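Local coordinates for enoyl-CoA hydratase/carnithine racemase (Thermus thermophilus JL-18, PDB 6SL9), which isomerises a CoA-linked intermediate of phenylacetic acid catabolism to form oxepin-CoA, as the PaaG isomerase of the crotonase family, at the interface of chains A and B. Numbering follows the deposited sequence. Chains: chain A/B, Enoyl-CoA hydratase/carnithine racemase.

Contact 1: the interface of chains A and B. Residues chain A 154, 158, 161-162; chain B 118-119, 178, 193, 197.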
# COMPACT_ATOMS: atom_id res chain seq x y z
N ALA A 154 1.72 -0.43 8.31
CA ALA A 154 2.34 -0.91 9.57
C ALA A 154 3.51 -0.03 9.97
O ALA A 154 3.60 0.43 11.12
CB ALA A 154 2.79 -2.35 9.40
N GLU A 158 4.00 3.03 13.20
CA GLU A 158 5.13 3.13 14.17
C GLU A 158 5.81 4.50 14.00
O GLU A 158 6.15 5.16 14.98
CB GLU A 158 6.08 1.99 13.84
CG GLU A 158 7.27 1.87 14.75
CD GLU A 158 8.12 0.65 14.48
OE1 GLU A 158 7.82 -0.16 13.53
OE2 GLU A 158 9.09 0.50 15.24
N LEU A 161 3.39 7.42 15.30
CA LEU A 161 2.97 7.41 16.71
C LEU A 161 4.17 7.47 17.64
O LEU A 161 4.06 8.15 18.69
CB LEU A 161 2.08 6.20 16.99
CG LEU A 161 0.76 6.15 16.20
CD1 LEU A 161 0.08 4.82 16.44
CD2 LEU A 161 -0.17 7.31 16.52
N LEU A 162 5.29 6.86 17.27
CA LEU A 162 6.45 6.86 18.16
C LEU A 162 7.53 7.85 17.73
O LEU A 162 8.44 8.07 18.51
CB LEU A 162 7.01 5.44 18.22
CG LEU A 162 6.04 4.39 18.77
CD1 LEU A 162 6.70 3.02 18.81
CD2 LEU A 162 5.51 4.81 20.14
N ASP B 118 -2.84 -0.46 17.18
CA ASP B 118 -1.96 0.58 16.59
C ASP B 118 -0.52 0.16 16.60
O ASP B 118 0.22 0.38 15.63
CB ASP B 118 -2.11 1.87 17.34
CG ASP B 118 -3.50 2.43 17.30
OD1 ASP B 118 -4.07 2.53 16.20
OD2 ASP B 118 -4.03 2.73 18.39
N LEU B 119 -0.10 -0.46 17.71
CA LEU B 119 1.21 -1.08 17.88
C LEU B 119 0.99 -2.50 18.34
O LEU B 119 0.17 -2.74 19.24
CB LEU B 119 2.09 -0.29 18.85
CG LEU B 119 2.46 1.11 18.32
CD1 LEU B 119 3.11 1.98 19.33
CD2 LEU B 119 3.34 1.02 17.10
N HIS B 178 4.96 -5.33 15.07
CA HIS B 178 6.11 -4.40 15.17
C HIS B 178 7.29 -4.97 15.96
O HIS B 178 8.38 -4.48 15.78
CB HIS B 178 5.64 -3.08 15.77
CG HIS B 178 4.58 -2.39 14.95
ND1 HIS B 178 3.27 -2.39 15.35
CD2 HIS B 178 4.68 -1.68 13.80
CE1 HIS B 178 2.61 -1.65 14.44
NE2 HIS B 178 3.44 -1.26 13.46
N LEU B 193 5.20 -0.50 26.91
CA LEU B 193 4.90 0.37 25.75
C LEU B 193 3.55 1.07 25.97
O LEU B 193 3.43 2.27 25.72
CB LEU B 193 4.87 -0.51 24.49
CG LEU B 193 4.43 0.20 23.20
CD1 LEU B 193 5.35 1.33 22.89
CD2 LEU B 193 4.36 -0.76 22.03
N LEU B 197 2.76 5.11 26.03
CA LEU B 197 1.69 5.76 25.24
C LEU B 197 0.72 6.48 26.15
O LEU B 197 0.21 7.50 25.79
CB LEU B 197 0.98 4.74 24.35
CG LEU B 197 1.86 4.17 23.23
CD1 LEU B 197 1.27 2.90 22.68
CD2 LEU B 197 2.04 5.19 22.10
O HOH W 1 8.61 -2.57 13.30
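The imidazole of B:His178 is the flat group of this contact: the CD2 methyl of its own chain's B:Leu119 lies 3.8 Å above one face, off-centre over the ring's margin, and the backbone carbonyl oxygen of A:Ala154 sits at an edge, in the ring plane. In this crotonase-family isomerase, the patch joins helix 153-162 of chain A to the loop residues B:Asp118 and B:His178, strand 119-123 and helix 186-197 of chain B. The ring nitrogen NE2 of B:His178 donates to A:Ala154 O at 2.9 Å, with 152° at the hydrogen. Although the oxygen lies in the ring plane, the donor stands above the carbonyl plane rather than on a lone pair. One turn further along the helix, A:Glu158 has CG anti to its backbone N (chi1 -177°) and an extended chain, and it runs past the histidine in the opposite direction. Its CB comes within 3.9 Å of B:His178 CD2, and its carboxylate is turned 78° from the ring. The carboxylate atom OE1 stays 4.5 Å from B:His178 NE2; the two are not in contact, but the carboxylate might still favour a charged imidazole, whose protonation is not seen. A water joins A:Glu158 OE1, at 2.5 Å, to the backbone oxygen of B:His178. Beyond these polar groups the contact turns apolar. A:Leu162 and B:Leu119 meet tip to tip, their CD1 methyls 3.8 Å apart. B:Leu197 crosses A:Leu162 at about a right angle, its CD2 lying 4.0 Å from A:Leu162 CD2. A:Leu161 likewise crosses B:Asp118, its CD1 methyl against the aspartate CB methylene and not its carboxylate.

Contact 2: the interface of chains A and B. Residues chain A 144-145, 148-149, 216-217; chain B 215-220, 223.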
# COMPACT_ATOMS: atom_id res chain seq x y z
N SER A 144 0.43 12.52 5.89
CA SER A 144 -0.52 11.43 6.18
C SER A 144 -0.94 10.69 4.89
O SER A 144 -1.39 9.56 5.00
CB SER A 144 -1.73 11.92 6.93
OG SER A 144 -2.64 12.63 6.12
N PHE A 145 -0.82 11.35 3.77
CA PHE A 145 -1.10 10.78 2.42
C PHE A 145 0.10 9.96 2.01
O PHE A 145 -0.04 8.79 1.65
CB PHE A 145 -1.46 11.95 1.53
CG PHE A 145 -1.71 11.57 0.09
CD1 PHE A 145 -0.67 11.52 -0.82
CD2 PHE A 145 -2.98 11.35 -0.40
CE1 PHE A 145 -0.87 11.13 -2.12
CE2 PHE A 145 -3.22 11.05 -1.75
CZ PHE A 145 -2.15 10.94 -2.62
N PRO A 148 1.90 6.31 4.40
CA PRO A 148 1.41 4.95 4.27
C PRO A 148 1.59 4.37 2.86
O PRO A 148 1.83 3.17 2.72
CB PRO A 148 -0.05 5.04 4.66
CG PRO A 148 -0.24 6.41 5.27
CD PRO A 148 0.85 7.27 4.80
N ARG A 149 1.49 5.23 1.83
CA ARG A 149 1.69 4.75 0.44
C ARG A 149 3.16 4.32 0.24
O ARG A 149 3.44 3.34 -0.49
CB ARG A 149 1.28 5.92 -0.51
CG ARG A 149 -0.23 6.19 -0.51
CD ARG A 149 -0.61 7.46 -1.22
NE ARG A 149 -2.01 7.65 -1.54
CZ ARG A 149 -2.96 7.82 -0.64
NH1 ARG A 149 -2.59 8.01 0.62
NH2 ARG A 149 -4.25 7.98 -0.99
N TYR A 216 -4.80 4.98 -5.67
CA TYR A 216 -5.42 4.23 -4.56
C TYR A 216 -6.93 4.54 -4.41
O TYR A 216 -7.65 3.69 -3.89
CB TYR A 216 -4.69 4.52 -3.25
CG TYR A 216 -3.27 3.99 -3.23
CD1 TYR A 216 -2.99 2.67 -2.96
CD2 TYR A 216 -2.22 4.82 -3.57
CE1 TYR A 216 -1.70 2.17 -2.97
CE2 TYR A 216 -0.93 4.35 -3.60
CZ TYR A 216 -0.67 3.04 -3.25
OH TYR A 216 0.64 2.66 -3.21
N ARG A 217 -7.37 5.72 -4.80
CA ARG A 217 -8.78 6.10 -4.61
C ARG A 217 -9.65 5.67 -5.77
O ARG A 217 -10.84 5.81 -5.63
CB ARG A 217 -8.89 7.59 -4.36
CG ARG A 217 -8.62 8.46 -5.57
CD ARG A 217 -8.81 9.91 -5.25
NE ARG A 217 -10.21 10.22 -5.40
CZ ARG A 217 -10.77 10.67 -6.51
NH1 ARG A 217 -10.04 10.92 -7.59
NH2 ARG A 217 -12.07 10.90 -6.52
N THR B 215 -6.65 7.45 4.70
CA THR B 215 -5.60 7.96 3.74
C THR B 215 -5.83 7.38 2.33
O THR B 215 -5.64 8.08 1.28
CB THR B 215 -4.18 7.67 4.26
OG1 THR B 215 -3.30 8.32 3.27
CG2 THR B 215 -3.94 6.17 4.41
N TYR B 216 -6.13 6.12 2.22
CA TYR B 216 -6.08 5.52 0.87
C TYR B 216 -7.25 5.95 -0.03
O TYR B 216 -7.10 5.94 -1.25
CB TYR B 216 -6.00 3.99 0.96
CG TYR B 216 -4.72 3.49 1.59
CD1 TYR B 216 -3.55 3.38 0.87
CD2 TYR B 216 -4.68 3.21 2.95
CE1 TYR B 216 -2.37 2.95 1.45
CE2 TYR B 216 -3.52 2.80 3.54
CZ TYR B 216 -2.38 2.62 2.78
OH TYR B 216 -1.28 2.12 3.42
N ARG B 217 -8.40 6.25 0.56
CA ARG B 217 -9.59 6.60 -0.25
C ARG B 217 -9.65 8.07 -0.59
O ARG B 217 -10.51 8.41 -1.37
CB ARG B 217 -10.85 6.15 0.46
CG ARG B 217 -11.21 6.95 1.69
CD ARG B 217 -12.49 6.48 2.30
NE ARG B 217 -13.58 7.14 1.61
CZ ARG B 217 -14.14 8.28 1.98
NH1 ARG B 217 -13.75 8.89 3.09
NH2 ARG B 217 -15.12 8.78 1.25
N LEU B 218 -8.82 8.90 0.03
CA LEU B 218 -8.88 10.36 -0.25
C LEU B 218 -8.01 10.74 -1.42
O LEU B 218 -6.92 10.21 -1.61
CB LEU B 218 -8.45 11.12 0.99
CG LEU B 218 -9.33 10.90 2.22
CD1 LEU B 218 -8.84 11.83 3.33
CD2 LEU B 218 -10.80 11.20 1.95
N SER B 219 -8.48 11.72 -2.17
CA SER B 219 -7.59 12.45 -3.09
C SER B 219 -6.55 13.21 -2.25
O SER B 219 -6.80 13.52 -1.08
CB SER B 219 -8.35 13.38 -3.97
OG SER B 219 -8.83 14.46 -3.20
N LEU B 220 -5.45 13.59 -2.86
CA LEU B 220 -4.50 14.45 -2.17
C LEU B 220 -5.20 15.72 -1.69
O LEU B 220 -4.97 16.15 -0.54
CB LEU B 220 -3.31 14.76 -3.05
CG LEU B 220 -2.34 15.72 -2.40
CD1 LEU B 220 -1.71 15.26 -1.16
CD2 LEU B 220 -1.37 16.27 -3.33
N ALA B 223 -7.17 14.94 1.38
CA ALA B 223 -6.28 14.61 2.49
C ALA B 223 -5.68 15.89 3.07
O ALA B 223 -5.59 16.04 4.30
CB ALA B 223 -5.19 13.69 2.04
O HOH W 2 -12.19 6.49 -3.00
O HOH W 3 -11.93 10.39 -2.76
O HOH W 4 0.06 0.80 1.61
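B:Tyr216, A:Phe145 and A:Arg217 bury the most surface in this patch of the crotonase-type subunit interface. B:Tyr216 runs alongside A:Tyr216 in the same direction, their CD1 ring atoms 3.9 Å apart. At its far end the ring carbon CZ and phenol oxygen rest on CB of A:Pro148, while a water 2.6 Å from B:Tyr216 OH links the phenol to A:Pro148 O. A:Phe145, with CG anti to its backbone N (chi1 177°), is sandwiched. The CD1 methyl of B:Leu220 stands 3.8 Å above one face, and NE of A:Arg149 stands 3.4 Å above the other, off-centre over its margin; B:Leu218 O is at the ring edge, in plane, and B:Ala223 CB touches CD2. A:Arg149, its chain extended from CG to NE, brings its guanidinium end-on to B:Thr215, a poorly ordered residue whose bonds are given as modelled. NH2 donates to the threonine carbonyl O at 2.7 Å (158° at the hydrogen), and NH1 to its hydroxyl OG1 at 2.8 Å. NH1 is also held within its own chain by A:Phe145 O at 2.9 Å, which helps fix the rotation of the guanidinium. B:Thr215 OG1 in turn donates to a lone pair of A:Ser144 O. An alanine in place of A:Arg149 would lose the two-pronged grip on B:Thr215 and would probably leave the A:Phe145 ring less firmly held. A:Arg217, bent at chi3 (-85°), lays CD 3.6 Å from B:Ser219 CA, and waters join its NE and backbone O to B:Arg217 O. Helix 143-151 of chain A thus packs on the 3-10 turn 215-217 and the start of helix 220-235 of chain B, with the 3-10 turns of both chains meeting.

About 20 Å separates the C-alpha centres of contact 1 and contact 2, which share no residue but belong to one interface. On chain A they use consecutive helices, 153-162 for contact 1 and 143-151, plus the 3-10 turn 215-217, for contact 2. Chain B answers with separate regions: strand 119-123, the loop with B:His178 and helix 186-197 for contact 1, then the 3-10 turn 215-217 and helix 220-235 for contact 2. Like residues meet in contact 2 but not in contact 1, which suggests that contact 2 lies nearer the axis of the three-copy assembly. Together they probably hold neighbouring subunits in the trimer typical of crotonases.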